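Local coordinates for lipopolysaccharide core heptose(I) kinase WaaP (Pseudomonas aeruginosa, PDB 6DFL), which transfers phosphate from ATP to the first heptose of the lipopolysaccharide core and also autophosphorylates on tyrosine, at residues 119-124 with 171-176; 167-172 with 184-189. All blocks are in the same frame, centred on the assembly; numbering follows the deposited sequence.

Interaction 1 of 2, residues 119-124 with 171-176; sequences PTVDLE and LHTDKP
The carbonyl oxygen of Leu171 is held by two donors from the same strand: one true hydrogen bond and one weaker CA-H...O contact. Val121 N reaches Leu171 O at 2.9 Å, in the carbonyl plane and nearly straight at 161°, while Thr120 CA approaches Leu171 O at 3.2 Å. The pair is completed by Leu171 N, which donates to Val121 O at 2.8 Å from above the carbonyl plane, and Thr173 N extends the antiparallel pairing to Pro119 O. Proline has no N-H to give, but its carbonyl still serves the pairing, and its ring carbon CG rests 3.6 Å from Asp174 N, at the exposed end.

On one side of the sheet Thr120 and His172 point the same way, alongside one another. The Thr120 methyl CG2 packs on the His172 ring, its hydroxyl bonding Leu117 O, while His172 NE2 is hydrogen-bonded to Ser185 OG on strand 184-186. On the other side Val121, partly exposed, and buried Leu171 lie side by side as apolar branches. Val121 holds CG1 in the crowded position between backbone N and carbonyl carbon (chi1 53°), 3.5 Å from Thr173 CG2. Leu123 crosses Leu171 at about a right angle, CD2 against CB, and touches the bound hexadecanoyl phosphopantetheine.

Asp122 ends the strand as N-cap of helix 123-127, its OD1 accepting weakly from Glu124 N and also bonding Val125 N. Phe126 of that helix packs on Val121 and Leu171. The contact thus joins an outer strand to the middle strand of a three-stranded sheet, whose other outer strand is 184-186.

Interaction 2 of 2, residues 167-172 with 184-189; sequences CHFLLH and LSVIDL
Strands 169-172 and 184-186 form an antiparallel beta hairpin in which Leu170 and Ser185 are the hydrogen-bonded pair. Leu170 N gives a short, almost linear bond to Ser185 O (2.6 Å, 175°), Ser185 N returns one to Leu170 O, and Ile187 N adds a bond to His168 O.

Side chains sort by face. Phe169, CG anti to its carbonyl carbon, turns its ring so that CE1 lies 3.9 Å from Val186 CB, with Val186 CG2 over one ring face. Leu184 has its CG anti to the carbonyl carbon; chi2 sets CD1 anti to CA, and the other branch, CD2, comes to 3.7 Å from Leu171 CA. Met150 of helix 137-156 packs on both Leu184 and Val186, so bulky apolar groups fit this face.

On the face of Leu170 and Ser185, Ile187 from the loop past the strand crosses Leu170 at about a right angle, Leu170 CD1 meeting Ile187 CG2 at 3.8 Å. Ser185 OG lies beside its own backbone N (chi1 -57°) and meets the edge of the His172 imidazole in its plane, 2.6 Å from NE2. Either partner may carry the proton, and this buried bond fixes the rotation of the ring.

At the loop end Asp188, CG anti to its backbone N, lays CB over one face of the His168 ring, 3.6 Å from the centroid, a CH-pi contact. Its OD1 bonds His190 ND1, while His168 ND1 bonds the backbone oxygen of Asp163, the probable catalytic residue. The hairpin's place after the catalytic loop is consistent with that of protein kinases, Asp188 probably matching their DFG aspartate. Asp188 OD2 lies over the ring face, 3.2 Å from His168 CE1, planes 56° apart and without a hydrogen bond to NE2; its charge might favour the protonated ring.

Strand 169-172 is the middle of a three-stranded antiparallel sheet, and each interaction pairs it with one of the two outer strands; Leu171 and His172 take part in both. Interaction 1 is partly buried and lies farther from the centre of the chain, with Pro119 and Asp174 exposed and Thr173 partly so. Interaction 2 is buried near that centre, backed by helix 137-156, and runs at its far end into the neighbourhood of Asp163. Each has three backbone hydrogen bonds; the first adds aliphatic packing, the second also a buried Ser-His side-chain bond and a CH-pi contact. The two meet directly where Asp122 CB packs against Leu170 CD2.

Interaction 1 of 2, residues 119-124 with 171-176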
ATOM      1  N   PRO A 119      -3.197 -13.400  13.491  1.00 84.49           N
ATOM      2  CA  PRO A 119      -3.945 -13.646  12.254  1.00 87.23           C
ATOM      3  C   PRO A 119      -3.980 -12.424  11.334  1.00 84.45           C
ATOM      4  O   PRO A 119      -4.171 -11.302  11.794  1.00 85.13           O
ATOM      5  CB  PRO A 119      -5.346 -13.985  12.766  1.00 86.64           C
ATOM      6  CG  PRO A 119      -5.465 -13.195  14.035  1.00 88.45           C
ATOM      7  CD  PRO A 119      -4.085 -13.173  14.645  1.00 85.27           C
ATOM      8  N   THR A 120      -3.772 -12.664  10.043  1.00 82.25           N
ATOM      9  CA  THR A 120      -3.751 -11.626   9.029  1.00 79.85           C
ATOM     10  C   THR A 120      -4.480 -12.121   7.794  1.00 79.12           C
ATOM     11  O   THR A 120      -4.598 -13.322   7.553  1.00 85.38           O
ATOM     12  CB  THR A 120      -2.323 -11.239   8.628  1.00 80.19           C
ATOM     13  OG1 THR A 120      -1.653 -12.393   8.111  1.00 87.88           O
ATOM     14  CG2 THR A 120      -1.539 -10.713   9.818  1.00 83.16           C
ATOM     15  N   VAL A 121      -4.970 -11.178   7.006  1.00 81.76           N
ATOM     16  CA  VAL A 121      -5.411 -11.443   5.642  1.00 78.24           C
ATOM     17  C   VAL A 121      -4.749 -10.411   4.742  1.00 79.38           C
ATOM     18  O   VAL A 121      -4.784  -9.205   5.037  1.00 81.34           O
ATOM     19  CB  VAL A 121      -6.944 -11.386   5.500  1.00 77.88           C
ATOM     20  CG1 VAL A 121      -7.489 -10.066   6.039  1.00 72.28           C
ATOM     21  CG2 VAL A 121      -7.331 -11.576   4.054  1.00 75.42           C
ATOM     22  N   ASP A 122      -4.110 -10.877   3.676  1.00 72.92           N
ATOM     23  CA  ASP A 122      -3.478  -9.949   2.760  1.00 73.35           C
ATOM     24  C   ASP A 122      -4.553  -9.216   1.969  1.00 74.34           C
ATOM     25  O   ASP A 122      -5.697  -9.667   1.850  1.00 77.08           O
ATOM     26  CB  ASP A 122      -2.475 -10.667   1.845  1.00 72.54           C
ATOM     27  CG  ASP A 122      -3.115 -11.343   0.649  1.00 71.12           C
ATOM     28  OD1 ASP A 122      -3.755 -10.650  -0.176  1.00 72.23           O
ATOM     29  OD2 ASP A 122      -2.918 -12.579   0.481  1.00 87.37           O
ATOM     30  N   LEU A 123      -4.167  -8.072   1.412  1.00 71.72           N
ATOM     31  CA  LEU A 123      -5.150  -7.117   0.923  1.00 72.78           C
ATOM     32  C   LEU A 123      -5.738  -7.518  -0.422  1.00 70.56           C
ATOM     33  O   LEU A 123      -6.855  -7.085  -0.743  1.00 71.58           O
ATOM     34  CB  LEU A 123      -4.519  -5.719   0.846  1.00 66.60           C
ATOM     35  CG  LEU A 123      -4.461  -4.909   2.152  1.00 70.03           C
ATOM     36  CD1 LEU A 123      -3.965  -3.447   1.925  1.00 62.64           C
ATOM     37  CD2 LEU A 123      -5.802  -4.915   2.878  1.00 68.37           C
ATOM     38  N   GLU A 124      -5.016  -8.315  -1.214  1.00 70.05           N
ATOM     39  CA  GLU A 124      -5.586  -8.847  -2.453  1.00 75.61           C
ATOM     40  C   GLU A 124      -6.749  -9.784  -2.159  1.00 73.44           C
ATOM     41  O   GLU A 124      -7.832  -9.671  -2.754  1.00 72.52           O
ATOM     42  CB  GLU A 124      -4.525  -9.597  -3.257  1.00 71.55           C
ATOM     43  CG  GLU A 124      -5.138 -10.468  -4.351  1.00 70.63           C
ATOM     44  CD  GLU A 124      -4.123 -10.925  -5.385  1.00 71.92           C
ATOM     45  OE1 GLU A 124      -2.964 -11.177  -4.990  1.00 70.95           O
ATOM     46  OE2 GLU A 124      -4.490 -11.017  -6.590  1.00 71.87           O
ATOM     47  N   LEU A 171      -3.449  -7.051   6.336  1.00 77.48           N
ATOM     48  CA  LEU A 171      -4.437  -6.477   7.232  1.00 75.75           C
ATOM     49  C   LEU A 171      -4.548  -7.365   8.463  1.00 81.42           C
ATOM     50  O   LEU A 171      -4.626  -8.596   8.350  1.00 80.65           O
ATOM     51  CB  LEU A 171      -5.778  -6.357   6.517  1.00 72.12           C
ATOM     52  CG  LEU A 171      -6.952  -5.998   7.401  1.00 78.88           C
ATOM     53  CD1 LEU A 171      -6.911  -4.515   7.821  1.00 80.70           C
ATOM     54  CD2 LEU A 171      -8.208  -6.303   6.635  1.00 79.15           C
ATOM     55  N   HIS A 172      -4.536  -6.755   9.643  1.00 82.10           N
ATOM     56  CA  HIS A 172      -4.479  -7.525  10.879  1.00 86.96           C
ATOM     57  C   HIS A 172      -5.884  -7.856  11.360  1.00 86.99           C
ATOM     58  O   HIS A 172      -6.692  -6.955  11.591  1.00 87.36           O
ATOM     59  CB  HIS A 172      -3.697  -6.769  11.943  1.00 83.47           C
ATOM     60  CG  HIS A 172      -2.217  -6.888  11.776  1.00 87.14           C
ATOM     61  ND1 HIS A 172      -1.496  -7.942  12.293  1.00 84.70           N
ATOM     62  CD2 HIS A 172      -1.327  -6.110  11.116  1.00 83.96           C
ATOM     63  CE1 HIS A 172      -0.222  -7.797  11.978  1.00 86.36           C
ATOM     64  NE2 HIS A 172      -0.092  -6.691  11.268  1.00 82.76           N
ATOM     65  N   THR A 173      -6.166  -9.154  11.518  1.00 88.27           N
ATOM     66  CA  THR A 173      -7.495  -9.642  11.870  1.00 91.19           C
ATOM     67  C   THR A 173      -7.600 -10.126  13.314  1.00 93.37           C
ATOM     68  O   THR A 173      -8.566 -10.814  13.659  1.00 95.09           O
ATOM     69  CB  THR A 173      -7.915 -10.773  10.931  1.00 85.18           C
ATOM     70  OG1 THR A 173      -6.919 -11.798  10.957  1.00 85.22           O
ATOM     71  CG2 THR A 173      -8.078 -10.249   9.516  1.00 80.29           C
ATOM     72  N   ASP A 174      -6.627  -9.798  14.166  1.00 95.34           N
ATOM     73  CA  ASP A 174      -6.758 -10.117  15.585  1.00 93.79           C
ATOM     74  C   ASP A 174      -7.842  -9.295  16.273  1.00 96.19           C
ATOM     75  O   ASP A 174      -8.194  -9.594  17.418  1.00100.07           O
ATOM     76  CB  ASP A 174      -5.420  -9.916  16.298  1.00 94.26           C
ATOM     77  CG  ASP A 174      -4.708  -8.632  15.867  1.00100.38           C
ATOM     78  OD1 ASP A 174      -5.280  -7.521  16.023  1.00 96.89           O
ATOM     79  OD2 ASP A 174      -3.558  -8.744  15.374  1.00102.57           O
ATOM     80  N   LYS A 175      -8.373  -8.274  15.614  1.00 96.43           N
ATOM     81  CA  LYS A 175      -9.446  -7.443  16.114  1.00 98.36           C
ATOM     82  C   LYS A 175     -10.413  -7.196  14.971  1.00 99.59           C
ATOM     83  O   LYS A 175     -10.033  -7.352  13.796  1.00 98.63           O
ATOM     84  CB  LYS A 175      -8.927  -6.103  16.665  1.00 96.89           C
ATOM     85  CG  LYS A 175      -8.410  -6.163  18.096  1.00 96.95           C
ATOM     86  CD  LYS A 175      -7.267  -5.181  18.328  1.00102.16           C
ATOM     87  CE  LYS A 175      -7.631  -3.745  17.920  1.00108.57           C
ATOM     88  NZ  LYS A 175      -8.576  -3.066  18.856  1.00106.40           N
ATOM     89  N   PRO A 176     -11.653  -6.833  15.249  1.00102.75           N
ATOM     90  CA  PRO A 176     -12.557  -6.459  14.159  1.00101.12           C
ATOM     91  C   PRO A 176     -12.033  -5.229  13.434  1.00 97.51           C
ATOM     92  O   PRO A 176     -11.487  -4.306  14.044  1.00 95.80           O
ATOM     93  CB  PRO A 176     -13.889  -6.184  14.861  1.00100.19           C
ATOM     94  CG  PRO A 176     -13.530  -5.950  16.278  1.00102.53           C
ATOM     95  CD  PRO A 176     -12.328  -6.789  16.559  1.00100.79           C
TER

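Interaction 2 of 2, residues 167-172 with 184-189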
ATOM      1  N   CYS A 167      -0.866  -7.804  -2.356  1.00 67.04           N
ATOM      2  CA  CYS A 167      -0.801  -9.029  -1.568  1.00 65.64           C
ATOM      3  C   CYS A 167       0.316  -8.980  -0.528  1.00 63.61           C
ATOM      4  O   CYS A 167       0.262  -9.722   0.456  1.00 64.74           O
ATOM      5  CB  CYS A 167      -0.681 -10.273  -2.462  1.00 66.65           C
ATOM      6  SG  CYS A 167       0.674 -10.403  -3.621  1.00 60.38           S
ATOM      7  N   HIS A 168       1.305  -8.099  -0.679  1.00 63.94           N
ATOM      8  CA  HIS A 168       2.360  -8.005   0.318  1.00 62.87           C
ATOM      9  C   HIS A 168       2.043  -7.012   1.416  1.00 67.49           C
ATOM     10  O   HIS A 168       2.956  -6.576   2.135  1.00 67.23           O
ATOM     11  CB  HIS A 168       3.688  -7.681  -0.350  1.00 62.36           C
ATOM     12  CG  HIS A 168       4.210  -8.817  -1.157  1.00 68.81           C
ATOM     13  ND1 HIS A 168       4.857  -8.643  -2.359  1.00 72.62           N
ATOM     14  CD2 HIS A 168       4.130 -10.159  -0.959  1.00 66.81           C
ATOM     15  CE1 HIS A 168       5.181  -9.825  -2.856  1.00 70.94           C
ATOM     16  NE2 HIS A 168       4.759 -10.759  -2.021  1.00 71.94           N
ATOM     17  N   PHE A 169       0.773  -6.659   1.578  1.00 62.91           N
ATOM     18  CA  PHE A 169       0.323  -5.849   2.703  1.00 69.37           C
ATOM     19  C   PHE A 169      -0.669  -6.674   3.508  1.00 69.61           C
ATOM     20  O   PHE A 169      -1.668  -7.148   2.958  1.00 73.19           O
ATOM     21  CB  PHE A 169      -0.304  -4.538   2.222  1.00 59.66           C
ATOM     22  CG  PHE A 169       0.683  -3.609   1.618  1.00 64.43           C
ATOM     23  CD1 PHE A 169       1.286  -2.614   2.397  1.00 65.60           C
ATOM     24  CD2 PHE A 169       1.041  -3.728   0.287  1.00 60.34           C
ATOM     25  CE1 PHE A 169       2.212  -1.778   1.861  1.00 54.66           C
ATOM     26  CE2 PHE A 169       1.985  -2.879  -0.262  1.00 59.52           C
ATOM     27  CZ  PHE A 169       2.566  -1.903   0.535  1.00 66.52           C
ATOM     28  N   LEU A 170      -0.385  -6.854   4.793  1.00 67.54           N
ATOM     29  CA  LEU A 170      -1.217  -7.669   5.660  1.00 65.31           C
ATOM     30  C   LEU A 170      -2.159  -6.776   6.455  1.00 76.33           C
ATOM     31  O   LEU A 170      -1.727  -5.831   7.133  1.00 77.50           O
ATOM     32  CB  LEU A 170      -0.348  -8.516   6.582  1.00 69.76           C
ATOM     33  CG  LEU A 170       0.463  -9.577   5.814  1.00 74.09           C
ATOM     34  CD1 LEU A 170       0.938 -10.682   6.733  1.00 69.47           C
ATOM     35  CD2 LEU A 170      -0.327 -10.143   4.630  1.00 64.15           C
ATOM     36  N   LEU A 171      -3.449  -7.051   6.336  1.00 77.48           N
ATOM     37  CA  LEU A 171      -4.437  -6.477   7.232  1.00 75.75           C
ATOM     38  C   LEU A 171      -4.548  -7.365   8.463  1.00 81.42           C
ATOM     39  O   LEU A 171      -4.626  -8.596   8.350  1.00 80.65           O
ATOM     40  CB  LEU A 171      -5.778  -6.357   6.517  1.00 72.12           C
ATOM     41  CG  LEU A 171      -6.952  -5.998   7.401  1.00 78.88           C
ATOM     42  CD1 LEU A 171      -6.911  -4.515   7.821  1.00 80.70           C
ATOM     43  CD2 LEU A 171      -8.208  -6.303   6.635  1.00 79.15           C
ATOM     44  N   HIS A 172      -4.536  -6.755   9.643  1.00 82.10           N
ATOM     45  CA  HIS A 172      -4.479  -7.525  10.879  1.00 86.96           C
ATOM     46  C   HIS A 172      -5.884  -7.856  11.360  1.00 86.99           C
ATOM     47  O   HIS A 172      -6.692  -6.955  11.591  1.00 87.36           O
ATOM     48  CB  HIS A 172      -3.697  -6.769  11.943  1.00 83.47           C
ATOM     49  CG  HIS A 172      -2.217  -6.888  11.776  1.00 87.14           C
ATOM     50  ND1 HIS A 172      -1.496  -7.942  12.293  1.00 84.70           N
ATOM     51  CD2 HIS A 172      -1.327  -6.110  11.116  1.00 83.96           C
ATOM     52  CE1 HIS A 172      -0.222  -7.797  11.978  1.00 86.36           C
ATOM     53  NE2 HIS A 172      -0.092  -6.691  11.268  1.00 82.76           N
ATOM     54  N   LEU A 184      -2.020  -2.251   9.217  1.00 76.21           N
ATOM     55  CA  LEU A 184      -1.380  -2.956   8.130  1.00 73.48           C
ATOM     56  C   LEU A 184       0.050  -3.310   8.517  1.00 77.50           C
ATOM     57  O   LEU A 184       0.629  -2.718   9.428  1.00 73.28           O
ATOM     58  CB  LEU A 184      -1.398  -2.116   6.852  1.00 67.97           C
ATOM     59  CG  LEU A 184      -2.795  -1.805   6.313  1.00 72.22           C
ATOM     60  CD1 LEU A 184      -2.722  -1.078   4.992  1.00 63.96           C
ATOM     61  CD2 LEU A 184      -3.636  -3.074   6.176  1.00 73.95           C
ATOM     62  N   SER A 185       0.589  -4.340   7.856  1.00 72.19           N
ATOM     63  CA  SER A 185       2.017  -4.613   7.846  1.00 68.05           C
ATOM     64  C   SER A 185       2.431  -4.914   6.416  1.00 69.96           C
ATOM     65  O   SER A 185       1.717  -5.620   5.691  1.00 69.22           O
ATOM     66  CB  SER A 185       2.384  -5.787   8.744  1.00 70.24           C
ATOM     67  OG  SER A 185       1.960  -5.560  10.065  1.00 75.85           O
ATOM     68  N   VAL A 186       3.556  -4.366   6.006  1.00 67.02           N
ATOM     69  CA  VAL A 186       4.135  -4.725   4.719  1.00 66.28           C
ATOM     70  C   VAL A 186       5.042  -5.934   4.923  1.00 67.04           C
ATOM     71  O   VAL A 186       5.780  -6.015   5.913  1.00 69.15           O
ATOM     72  CB  VAL A 186       4.903  -3.542   4.105  1.00 68.12           C
ATOM     73  CG1 VAL A 186       5.975  -3.018   5.081  1.00 62.76           C
ATOM     74  CG2 VAL A 186       5.523  -3.948   2.749  1.00 60.10           C
ATOM     75  N   ILE A 187       4.974  -6.889   4.001  1.00 65.20           N
ATOM     76  CA  ILE A 187       5.818  -8.070   4.121  1.00 69.47           C
ATOM     77  C   ILE A 187       6.559  -8.266   2.818  1.00 69.69           C
ATOM     78  O   ILE A 187       6.544  -7.384   1.951  1.00 66.83           O
ATOM     79  CB  ILE A 187       4.999  -9.322   4.471  1.00 62.18           C
ATOM     80  CG1 ILE A 187       4.024  -9.622   3.327  1.00 64.13           C
ATOM     81  CG2 ILE A 187       4.270  -9.132   5.792  1.00 68.10           C
ATOM     82  CD1 ILE A 187       3.485 -11.038   3.306  1.00 67.88           C
ATOM     83  N   ASP A 188       7.149  -9.457   2.668  1.00 72.88           N
ATOM     84  CA  ASP A 188       8.064  -9.872   1.619  1.00 60.79           C
ATOM     85  C   ASP A 188       9.003  -8.793   1.135  1.00 72.31           C
ATOM     86  O   ASP A 188       8.721  -8.129   0.132  1.00 71.48           O
ATOM     87  CB  ASP A 188       7.343 -10.385   0.390  1.00 70.19           C
ATOM     88  CG  ASP A 188       8.332 -10.795  -0.684  1.00 72.92           C
ATOM     89  OD1 ASP A 188       9.335 -11.451  -0.326  1.00 76.40           O
ATOM     90  OD2 ASP A 188       8.155 -10.433  -1.860  1.00 78.06           O
ATOM     91  N   LEU A 189      10.147  -8.648   1.789  1.00 72.20           N
ATOM     92  CA  LEU A 189      11.124  -7.657   1.374  1.00 67.39           C
ATOM     93  C   LEU A 189      12.371  -8.322   0.805  1.00 68.62           C
ATOM     94  O   LEU A 189      13.463  -7.748   0.854  1.00 63.37           O
ATOM     95  CB  LEU A 189      11.437  -6.745   2.558  1.00 59.69           C
ATOM     96  CG  LEU A 189      10.179  -5.982   2.995  1.00 63.72           C
ATOM     97  CD1 LEU A 189      10.226  -5.544   4.430  1.00 62.64           C
ATOM     98  CD2 LEU A 189       9.995  -4.779   2.110  1.00 65.40           C
TER